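PDB 2CYB: tyrosine--tRNA ligase from Archaeoglobus fulgidus, which probably catalyses the two-step attachment of tyrosine to its tRNA, first activating the amino acid with ATP to Tyr-AMP and then transferring it to the acceptor end. Local coordinates for residues A[205-210]-A[255-260]; A[237-242]-A[249-254]; A[129-134]-A[192-197]. One frame throughout, in Å; residues are numbered along the deposited sequence.

Contact 1: residues A[205-210]-A[255-260]; sequences PILVGL and AKYHIL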
loop_
_atom_site.group_PDB
_atom_site.type_symbol
_atom_site.label_atom_id
_atom_site.label_comp_id
_atom_site.label_asym_id
_atom_site.label_seq_id
_atom_site.Cartn_x
_atom_site.Cartn_y
_atom_site.Cartn_z
ATOM N N PRO A 205 -28.789 -2.356 -3.914
ATOM C CA PRO A 205 -28.542 -2.712 -5.312
ATOM C C PRO A 205 -27.857 -1.583 -6.071
ATOM O O PRO A 205 -27.912 -0.424 -5.659
ATOM C CB PRO A 205 -29.945 -3.009 -5.845
ATOM C CG PRO A 205 -30.818 -2.113 -5.022
ATOM C CD PRO A 205 -30.231 -2.244 -3.635
ATOM N N ILE A 206 -27.199 -1.922 -7.170
ATOM C CA ILE A 206 -26.536 -0.911 -7.988
ATOM C C ILE A 206 -27.557 -0.380 -8.998
ATOM O O ILE A 206 -28.126 -1.145 -9.771
ATOM C CB ILE A 206 -25.337 -1.510 -8.750
ATOM C CG1 ILE A 206 -24.302 -2.050 -7.755
ATOM C CG2 ILE A 206 -24.727 -0.460 -9.662
ATOM C CD1 ILE A 206 -23.845 -1.040 -6.720
ATOM N N LEU A 207 -27.790 0.927 -8.982
ATOM C CA LEU A 207 -28.758 1.539 -9.888
ATOM C C LEU A 207 -28.279 1.619 -11.329
ATOM O O LEU A 207 -27.208 2.154 -11.603
ATOM C CB LEU A 207 -29.099 2.953 -9.423
ATOM C CG LEU A 207 -29.989 3.137 -8.201
ATOM C CD1 LEU A 207 -30.151 4.632 -7.935
ATOM C CD2 LEU A 207 -31.349 2.476 -8.438
ATOM N N VAL A 208 -29.073 1.093 -12.254
ATOM C CA VAL A 208 -28.698 1.167 -13.658
ATOM C C VAL A 208 -28.935 2.606 -14.094
ATOM O O VAL A 208 -29.714 3.335 -13.471
ATOM C CB VAL A 208 -29.544 0.217 -14.528
ATOM C CG1 VAL A 208 -29.422 -1.201 -14.000
ATOM C CG2 VAL A 208 -31.003 0.666 -14.546
ATOM N N GLY A 209 -28.247 3.024 -15.148
ATOM C CA GLY A 209 -28.411 4.380 -15.640
ATOM C C GLY A 209 -29.736 4.589 -16.354
ATOM O O GLY A 209 -30.439 3.631 -16.664
ATOM N N LEU A 210 -30.064 5.849 -16.621
ATOM C CA LEU A 210 -31.311 6.224 -17.286
ATOM C C LEU A 210 -31.561 5.548 -18.634
ATOM O O LEU A 210 -32.709 5.448 -19.071
ATOM C CB LEU A 210 -31.362 7.743 -17.453
ATOM C CG LEU A 210 -31.428 8.521 -16.133
ATOM C CD1 LEU A 210 -31.300 10.011 -16.392
ATOM C CD2 LEU A 210 -32.736 8.202 -15.423
ATOM N N ALA A 255 -39.005 5.385 -8.493
ATOM C CA ALA A 255 -40.223 5.315 -7.695
ATOM C C ALA A 255 -39.984 4.421 -6.475
ATOM O O ALA A 255 -40.326 4.781 -5.348
ATOM C CB ALA A 255 -41.365 4.749 -8.530
ATOM N N LYS A 256 -39.388 3.260 -6.715
ATOM C CA LYS A 256 -39.120 2.294 -5.659
ATOM C C LYS A 256 -38.127 2.735 -4.584
ATOM O O LYS A 256 -38.408 2.619 -3.389
ATOM C CB LYS A 256 -38.632 0.976 -6.271
ATOM C CG LYS A 256 -38.425 -0.150 -5.255
ATOM C CD LYS A 256 -37.857 -1.400 -5.921
ATOM C CE LYS A 256 -37.639 -2.528 -4.920
ATOM N NZ LYS A 256 -38.914 -2.952 -4.269
ATOM N N TYR A 257 -36.979 3.257 -5.005
ATOM C CA TYR A 257 -35.929 3.644 -4.065
ATOM C C TYR A 257 -35.939 5.057 -3.500
ATOM O O TYR A 257 -35.462 5.279 -2.384
ATOM C CB TYR A 257 -34.567 3.366 -4.707
ATOM C CG TYR A 257 -34.377 1.909 -5.057
ATOM C CD1 TYR A 257 -34.277 0.941 -4.055
ATOM C CD2 TYR A 257 -34.361 1.486 -6.383
ATOM C CE1 TYR A 257 -34.177 -0.410 -4.365
ATOM C CE2 TYR A 257 -34.259 0.140 -6.707
ATOM C CZ TYR A 257 -34.171 -0.805 -5.691
ATOM O OH TYR A 257 -34.111 -2.137 -6.003
ATOM N N HIS A 258 -36.484 6.016 -4.238
ATOM C CA HIS A 258 -36.477 7.388 -3.743
ATOM C C HIS A 258 -37.826 7.998 -3.386
ATOM O O HIS A 258 -37.993 8.569 -2.309
ATOM C CB HIS A 258 -35.777 8.306 -4.759
ATOM C CG HIS A 258 -34.413 7.829 -5.162
ATOM N ND1 HIS A 258 -34.206 6.975 -6.223
ATOM C CD2 HIS A 258 -33.195 8.049 -4.612
ATOM C CE1 HIS A 258 -32.919 6.686 -6.310
ATOM N NE2 HIS A 258 -32.284 7.324 -5.343
ATOM N N ILE A 259 -38.792 7.884 -4.288
ATOM C CA ILE A 259 -40.089 8.499 -4.055
ATOM C C ILE A 259 -40.965 7.847 -2.991
ATOM O O ILE A 259 -41.354 8.507 -2.027
ATOM C CB ILE A 259 -40.867 8.609 -5.378
ATOM C CG1 ILE A 259 -39.991 9.331 -6.416
ATOM C CG2 ILE A 259 -42.159 9.397 -5.159
ATOM C CD1 ILE A 259 -40.506 9.240 -7.846
ATOM N N LEU A 260 -41.281 6.567 -3.151
ATOM C CA LEU A 260 -42.128 5.899 -2.166
ATOM C C LEU A 260 -41.549 5.925 -0.747
ATOM O O LEU A 260 -42.275 6.190 0.213
ATOM C CB LEU A 260 -42.428 4.467 -2.614
ATOM C CG LEU A 260 -43.467 4.429 -3.742
ATOM C CD1 LEU A 260 -43.486 3.061 -4.391
ATOM C CD2 LEU A 260 -44.842 4.794 -3.179
#
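His258 NE2 is held by a hydrogen bond with the backbone O of Leu47, a residue of the 'HIGH' region, while CE1 of the same imidazole meets Leu207 CD1 at 3.8 Å. The methyl comes in at the edge of the ring, in its plane, so the polar anchor and the apolar contact use different atoms of one imidazole. Leu207 divides its two branches between neighbouring residues of helix 250-263: CD1 goes to His258, and CD2 lies 3.8 Å from Tyr257 CD2. The leucine and the tyrosine run alongside one another, pointing opposite ways. With chi1 at -60°, the Tyr257 ring stands anti to its own carbonyl carbon and reaches Pro205, whose CG is 3.4 Å from Tyr257 OH and 3.7 Å from Tyr257 CZ. Lys256 CD rests 3.7 Å above one face of the phenol, offset toward the rim. Met51 of helix 47-61 touches both Leu207 and Tyr257. With an alanine at Tyr257, Pro205 CG and Leu207 CD2 would probably lose their shared partner, opening a gap between loop and helix. The helix makes a wider pi-type turn here, marked by Leu260 N to Ala255 O at 3.0 Å. Helix 250-263 thus packs against the chain leaving strand 200-204, a contact joining the class I Rossmann-fold part to the helical part that follows the 'KMSKS' region.

Contact 2: residues A[237-242]-A[249-254]; sequences RKAYCP and NPILDI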
loop_
_atom_site.group_PDB
_atom_site.type_symbol
_atom_site.label_atom_id
_atom_site.label_comp_id
_atom_site.label_asym_id
_atom_site.label_seq_id
_atom_site.Cartn_x
_atom_site.Cartn_y
_atom_site.Cartn_z
ATOM N N ARG A 237 -37.842 12.101 -19.440
ATOM C CA ARG A 237 -38.586 11.962 -20.685
ATOM C C ARG A 237 -37.935 10.987 -21.664
ATOM O O ARG A 237 -38.618 10.147 -22.248
ATOM C CB ARG A 237 -38.766 13.337 -21.347
ATOM C CG ARG A 237 -39.358 13.299 -22.754
ATOM C CD ARG A 237 -40.192 14.550 -23.044
ATOM N NE ARG A 237 -39.557 15.779 -22.571
ATOM C CZ ARG A 237 -38.406 16.263 -23.032
ATOM N NH1 ARG A 237 -37.915 17.390 -22.531
ATOM N NH2 ARG A 237 -37.746 15.629 -23.994
ATOM N N LYS A 238 -36.620 11.073 -21.842
ATOM C CA LYS A 238 -35.959 10.173 -22.782
ATOM C C LYS A 238 -35.371 8.916 -22.155
ATOM O O LYS A 238 -34.689 8.137 -22.822
ATOM C CB LYS A 238 -34.874 10.924 -23.560
ATOM C CG LYS A 238 -33.969 11.791 -22.711
ATOM C CD LYS A 238 -32.969 12.557 -23.575
ATOM C CE LYS A 238 -33.672 13.390 -24.641
ATOM N NZ LYS A 238 -34.699 14.296 -24.052
ATOM N N ALA A 239 -35.651 8.697 -20.879
ATOM C CA ALA A 239 -35.123 7.519 -20.207
ATOM C C ALA A 239 -35.716 6.224 -20.745
ATOM O O ALA A 239 -36.832 6.196 -21.268
ATOM C CB ALA A 239 -35.374 7.617 -18.704
ATOM N N TYR A 240 -34.943 5.153 -20.615
ATOM C CA TYR A 240 -35.364 3.828 -21.032
ATOM C C TYR A 240 -36.430 3.388 -20.028
ATOM O O TYR A 240 -36.199 3.423 -18.817
ATOM C CB TYR A 240 -34.163 2.883 -20.981
ATOM C CG TYR A 240 -34.488 1.414 -21.118
ATOM C CD1 TYR A 240 -35.078 0.912 -22.275
ATOM C CD2 TYR A 240 -34.165 0.516 -20.101
ATOM C CE1 TYR A 240 -35.336 -0.453 -22.419
ATOM C CE2 TYR A 240 -34.417 -0.847 -20.234
ATOM C CZ TYR A 240 -35.000 -1.324 -21.394
ATOM O OH TYR A 240 -35.237 -2.673 -21.533
ATOM N N CYS A 241 -37.596 2.989 -20.525
ATOM C CA CYS A 241 -38.684 2.562 -19.650
ATOM C C CYS A 241 -39.619 1.619 -20.387
ATOM O O CYS A 241 -40.712 2.010 -20.798
ATOM C CB CYS A 241 -39.466 3.781 -19.143
ATOM S SG CYS A 241 -40.740 3.428 -17.895
ATOM N N PRO A 242 -39.197 0.359 -20.565
ATOM C CA PRO A 242 -39.986 -0.666 -21.256
ATOM C C PRO A 242 -41.320 -0.930 -20.567
ATOM O O PRO A 242 -41.367 -1.228 -19.373
ATOM C CB PRO A 242 -39.065 -1.883 -21.228
ATOM C CG PRO A 242 -38.282 -1.679 -19.962
ATOM C CD PRO A 242 -37.946 -0.215 -20.041
ATOM N N ASN A 249 -35.681 -1.245 -14.780
ATOM C CA ASN A 249 -36.433 -0.107 -15.300
ATOM C C ASN A 249 -36.053 1.092 -14.444
ATOM O O ASN A 249 -36.480 1.211 -13.293
ATOM C CB ASN A 249 -37.946 -0.370 -15.230
ATOM C CG ASN A 249 -38.761 0.693 -15.963
ATOM O OD1 ASN A 249 -39.719 0.375 -16.677
ATOM N ND2 ASN A 249 -38.390 1.956 -15.785
ATOM N N PRO A 250 -35.235 1.997 -15.000
ATOM C CA PRO A 250 -34.736 3.218 -14.360
ATOM C C PRO A 250 -35.800 4.092 -13.713
ATOM O O PRO A 250 -35.584 4.652 -12.640
ATOM C CB PRO A 250 -34.033 3.944 -15.507
ATOM C CG PRO A 250 -33.592 2.830 -16.391
ATOM C CD PRO A 250 -34.785 1.931 -16.402
ATOM N N ILE A 251 -36.941 4.230 -14.376
ATOM C CA ILE A 251 -38.015 5.055 -13.848
ATOM C C ILE A 251 -38.690 4.369 -12.663
ATOM O O ILE A 251 -38.954 5.006 -11.639
ATOM C CB ILE A 251 -39.053 5.370 -14.951
ATOM C CG1 ILE A 251 -38.336 6.020 -16.134
ATOM C CG2 ILE A 251 -40.135 6.299 -14.420
ATOM C CD1 ILE A 251 -37.502 7.236 -15.754
ATOM N N LEU A 252 -38.962 3.077 -12.803
ATOM C CA LEU A 252 -39.580 2.328 -11.719
ATOM C C LEU A 252 -38.643 2.341 -10.517
ATOM O O LEU A 252 -39.090 2.422 -9.370
ATOM C CB LEU A 252 -39.855 0.889 -12.146
ATOM C CG LEU A 252 -41.174 0.669 -12.886
ATOM C CD1 LEU A 252 -41.309 -0.799 -13.257
ATOM C CD2 LEU A 252 -42.334 1.101 -11.999
ATOM N N ASP A 253 -37.341 2.278 -10.785
ATOM C CA ASP A 253 -36.351 2.287 -9.719
ATOM C C ASP A 253 -36.417 3.574 -8.919
ATOM O O ASP A 253 -36.314 3.545 -7.695
ATOM C CB ASP A 253 -34.932 2.098 -10.280
ATOM C CG ASP A 253 -34.647 0.654 -10.673
ATOM O OD1 ASP A 253 -33.631 0.405 -11.362
ATOM O OD2 ASP A 253 -35.436 -0.235 -10.289
ATOM N N ILE A 254 -36.592 4.707 -9.592
ATOM C CA ILE A 254 -36.671 5.966 -8.866
ATOM C C ILE A 254 -37.917 5.954 -7.985
ATOM O O ILE A 254 -37.900 6.451 -6.860
ATOM C CB ILE A 254 -36.707 7.174 -9.823
ATOM C CG1 ILE A 254 -35.395 7.232 -10.614
ATOM C CG2 ILE A 254 -36.911 8.466 -9.028
ATOM C CD1 ILE A 254 -35.348 8.348 -11.654
#
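A helix-loop-helix connection folds back on itself here: Ala239, Tyr240, Cys241 and Pro242, following helix 229-237, pack against the start of helix 250-263. Asn249 occupies the N-cap position and Pro250 begins the helix, whose first turn is closed by Asp253 N to Asn249 O at 2.9 Å. Ile251 carries much of the apolar contact. Its CD1 reaches back to Ala239 CB at 3.7 Å, while its CB lies 3.9 Å from Cys241 SG. The sulfur stands anti to the backbone N of Cys241 (chi1 -174°), a setting that lays it beside both Ile251 and the side chain of Asn249. Around this cluster, Ile251 also touches Ile236 of the preceding helix and Val304 of helix 297-319, and Phe290 of helix 283-292 packs on Cys241 and Asn249. Lys301 NZ hydrogen-bonds the carbonyl oxygens of Arg237 and Ala239, tying the chain down where it leaves its helix. Within the loop, Pro242 CD sits 3.4 Å above the centre of the Tyr240 ring and so covers one of its faces; Pro250 CD approaches that ring obliquely, 4.0 Å from Tyr240 CD2. The same proline also lies against the backbone: Tyr240 O is buried without a polar partner, with Pro250 CD 3.2 Å away and Pro250 CG at 3.6 Å.

Contact 3: residues A[129-134]-A[192-197]; sequences ARITTL and PRLGYS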
loop_
_atom_site.group_PDB
_atom_site.type_symbol
_atom_site.label_atom_id
_atom_site.label_comp_id
_atom_site.label_asym_id
_atom_site.label_seq_id
_atom_site.Cartn_x
_atom_site.Cartn_y
_atom_site.Cartn_z
ATOM N N ALA A 129 -2.136 -5.292 5.504
ATOM C CA ALA A 129 -1.392 -5.544 4.266
ATOM C C ALA A 129 -0.549 -6.808 4.350
ATOM O O ALA A 129 -0.385 -7.514 3.362
ATOM C CB ALA A 129 -0.493 -4.341 3.919
ATOM N N ARG A 130 -0.005 -7.084 5.534
ATOM C CA ARG A 130 0.832 -8.260 5.741
ATOM C C ARG A 130 0.041 -9.570 5.657
ATOM O O ARG A 130 0.591 -10.602 5.270
ATOM C CB ARG A 130 1.527 -8.157 7.105
ATOM C CG ARG A 130 2.130 -9.459 7.627
ATOM C CD ARG A 130 3.329 -9.889 6.821
ATOM N NE ARG A 130 3.948 -11.098 7.369
ATOM C CZ ARG A 130 3.601 -12.339 7.040
ATOM N NH1 ARG A 130 4.226 -13.371 7.593
ATOM N NH2 ARG A 130 2.640 -12.553 6.152
ATOM N N ILE A 131 -1.244 -9.531 6.007
ATOM C CA ILE A 131 -2.054 -10.752 5.971
ATOM C C ILE A 131 -3.023 -10.853 4.798
ATOM O O ILE A 131 -3.768 -11.825 4.683
ATOM C CB ILE A 131 -2.845 -10.938 7.297
ATOM C CG1 ILE A 131 -3.922 -9.858 7.445
ATOM C CG2 ILE A 131 -1.885 -10.828 8.478
ATOM C CD1 ILE A 131 -4.861 -10.073 8.636
ATOM N N THR A 132 -3.003 -9.861 3.915
ATOM C CA THR A 132 -3.893 -9.857 2.762
ATOM C C THR A 132 -3.111 -10.079 1.462
ATOM O O THR A 132 -2.188 -9.335 1.155
ATOM C CB THR A 132 -4.648 -8.510 2.678
ATOM O OG1 THR A 132 -5.370 -8.295 3.895
ATOM C CG2 THR A 132 -5.614 -8.507 1.503
ATOM N N THR A 133 -3.460 -11.113 0.701
ATOM C CA THR A 133 -2.763 -11.346 -0.560
ATOM C C THR A 133 -3.089 -10.220 -1.538
ATOM O O THR A 133 -4.170 -9.627 -1.489
ATOM C CB THR A 133 -3.185 -12.687 -1.227
ATOM O OG1 THR A 133 -4.575 -12.632 -1.577
ATOM C CG2 THR A 133 -2.942 -13.852 -0.292
ATOM N N LEU A 134 -2.140 -9.904 -2.411
ATOM C CA LEU A 134 -2.362 -8.882 -3.424
ATOM C C LEU A 134 -3.577 -9.307 -4.266
ATOM O O LEU A 134 -4.405 -8.491 -4.644
ATOM C CB LEU A 134 -1.130 -8.749 -4.323
ATOM C CG LEU A 134 -1.288 -7.809 -5.523
ATOM C CD1 LEU A 134 -1.699 -6.408 -5.043
ATOM C CD2 LEU A 134 0.021 -7.754 -6.302
ATOM N N PRO A 192 -11.033 -9.638 12.407
ATOM C CA PRO A 192 -10.854 -10.384 13.655
ATOM C C PRO A 192 -9.380 -10.676 13.943
ATOM O O PRO A 192 -8.974 -10.748 15.102
ATOM C CB PRO A 192 -11.662 -11.659 13.417
ATOM C CG PRO A 192 -12.758 -11.201 12.484
ATOM C CD PRO A 192 -11.977 -10.334 11.509
ATOM N N ARG A 193 -8.584 -10.836 12.886
ATOM C CA ARG A 193 -7.164 -11.125 13.044
ATOM C C ARG A 193 -6.431 -9.948 13.671
ATOM O O ARG A 193 -5.313 -10.098 14.170
ATOM C CB ARG A 193 -6.531 -11.476 11.702
ATOM C CG ARG A 193 -7.095 -12.731 11.057
ATOM C CD ARG A 193 -6.744 -13.979 11.850
ATOM N NE ARG A 193 -7.157 -15.193 11.151
ATOM C CZ ARG A 193 -6.754 -16.415 11.473
ATOM N NH1 ARG A 193 -5.918 -16.596 12.493
ATOM N NH2 ARG A 193 -7.178 -17.457 10.765
ATOM N N LEU A 194 -7.060 -8.777 13.642
ATOM C CA LEU A 194 -6.462 -7.591 14.230
ATOM C C LEU A 194 -7.142 -7.249 15.546
ATOM O O LEU A 194 -6.953 -6.166 16.095
ATOM C CB LEU A 194 -6.548 -6.408 13.256
ATOM C CG LEU A 194 -5.447 -6.371 12.185
ATOM C CD1 LEU A 194 -5.534 -7.595 11.295
ATOM C CD2 LEU A 194 -5.583 -5.109 11.350
ATOM N N GLY A 195 -7.946 -8.181 16.045
ATOM C CA GLY A 195 -8.636 -7.960 17.301
ATOM C C GLY A 195 -9.917 -7.152 17.213
ATOM O O GLY A 195 -10.366 -6.610 18.221
ATOM N N TYR A 196 -10.507 -7.051 16.024
ATOM C CA TYR A 196 -11.751 -6.304 15.867
ATOM C C TYR A 196 -12.888 -7.244 15.486
ATOM O O TYR A 196 -12.655 -8.327 14.963
ATOM C CB TYR A 196 -11.599 -5.225 14.795
ATOM C CG TYR A 196 -10.490 -4.241 15.077
ATOM C CD1 TYR A 196 -9.370 -4.171 14.248
ATOM C CD2 TYR A 196 -10.565 -3.367 16.158
ATOM C CE1 TYR A 196 -8.354 -3.252 14.485
ATOM C CE2 TYR A 196 -9.548 -2.441 16.411
ATOM C CZ TYR A 196 -8.448 -2.392 15.566
ATOM O OH TYR A 196 -7.449 -1.478 15.795
ATOM N N SER A 197 -14.123 -6.828 15.739
ATOM C CA SER A 197 -15.257 -7.685 15.417
ATOM C C SER A 197 -15.612 -7.673 13.934
ATOM O O SER A 197 -15.350 -6.703 13.219
ATOM C CB SER A 197 -16.474 -7.275 16.254
ATOM O OG SER A 197 -16.739 -5.891 16.128
#
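Ile131, late in helix 119-131, meets Arg193 and Leu194 in the loop that leads from helix 181-190 to Rossmann-fold strand 200-204. Along the first segment, Ala129 packs on Ile157 of the second subunit, and Arg130 NH2 forms a salt bridge with Glu79 of that subunit; this end of the helix therefore belongs to the dimer interface as well. Ile131 points toward the loop instead. Its CG1 sits in the crowded position between backbone N and carbonyl carbon (chi1 68°), and the chain then runs out extended, so that CD1 alone does the touching. That methyl lies 3.7 Å from Leu194 CD1 and 3.8 Å from Arg193 CB, the isoleucine side chain running at a slant to both. Arg193 offers just its base, for the chain bends at chi2 (-67°) and leads away. Next come two hydroxyls that fix the helix junction: Thr132 OG1 hydrogen-bonds with the O of Met128, and Thr133 OG1 N-caps helix 134-140 through Arg136 N. Across the contact the loop is kept compact by its own backbone, with Gly195 N hydrogen-bonded to Pro192 O at 2.9 Å, and the carbonyl O of Leu194 lies 3.5 Å above the Tyr196 ring, offset toward the rim.

Contacts 1 and 2 share helix 250-263 and touch, their centres 9 Å apart, with contact 2 nested in the loop that contact 1 closes; a probable hydrogen bond from Tyr240 N to Leu210 O joins them directly. Both are partly buried. Contact 1 ties the helix to the chain leaving the Rossmann sheet through two aromatic rings, a leucine and a proline, whereas contact 2 packs Ile251 and Pro250 at the helix start against the alanine, tyrosine and cysteine of the loop, away from the annotated sites. Contact 3 lies on the opposite side of the chain's centre, about 35 Å from contact 1 between centres. It is a slender surface contact through one methyl, beside the dimer interface that neither of the others reaches.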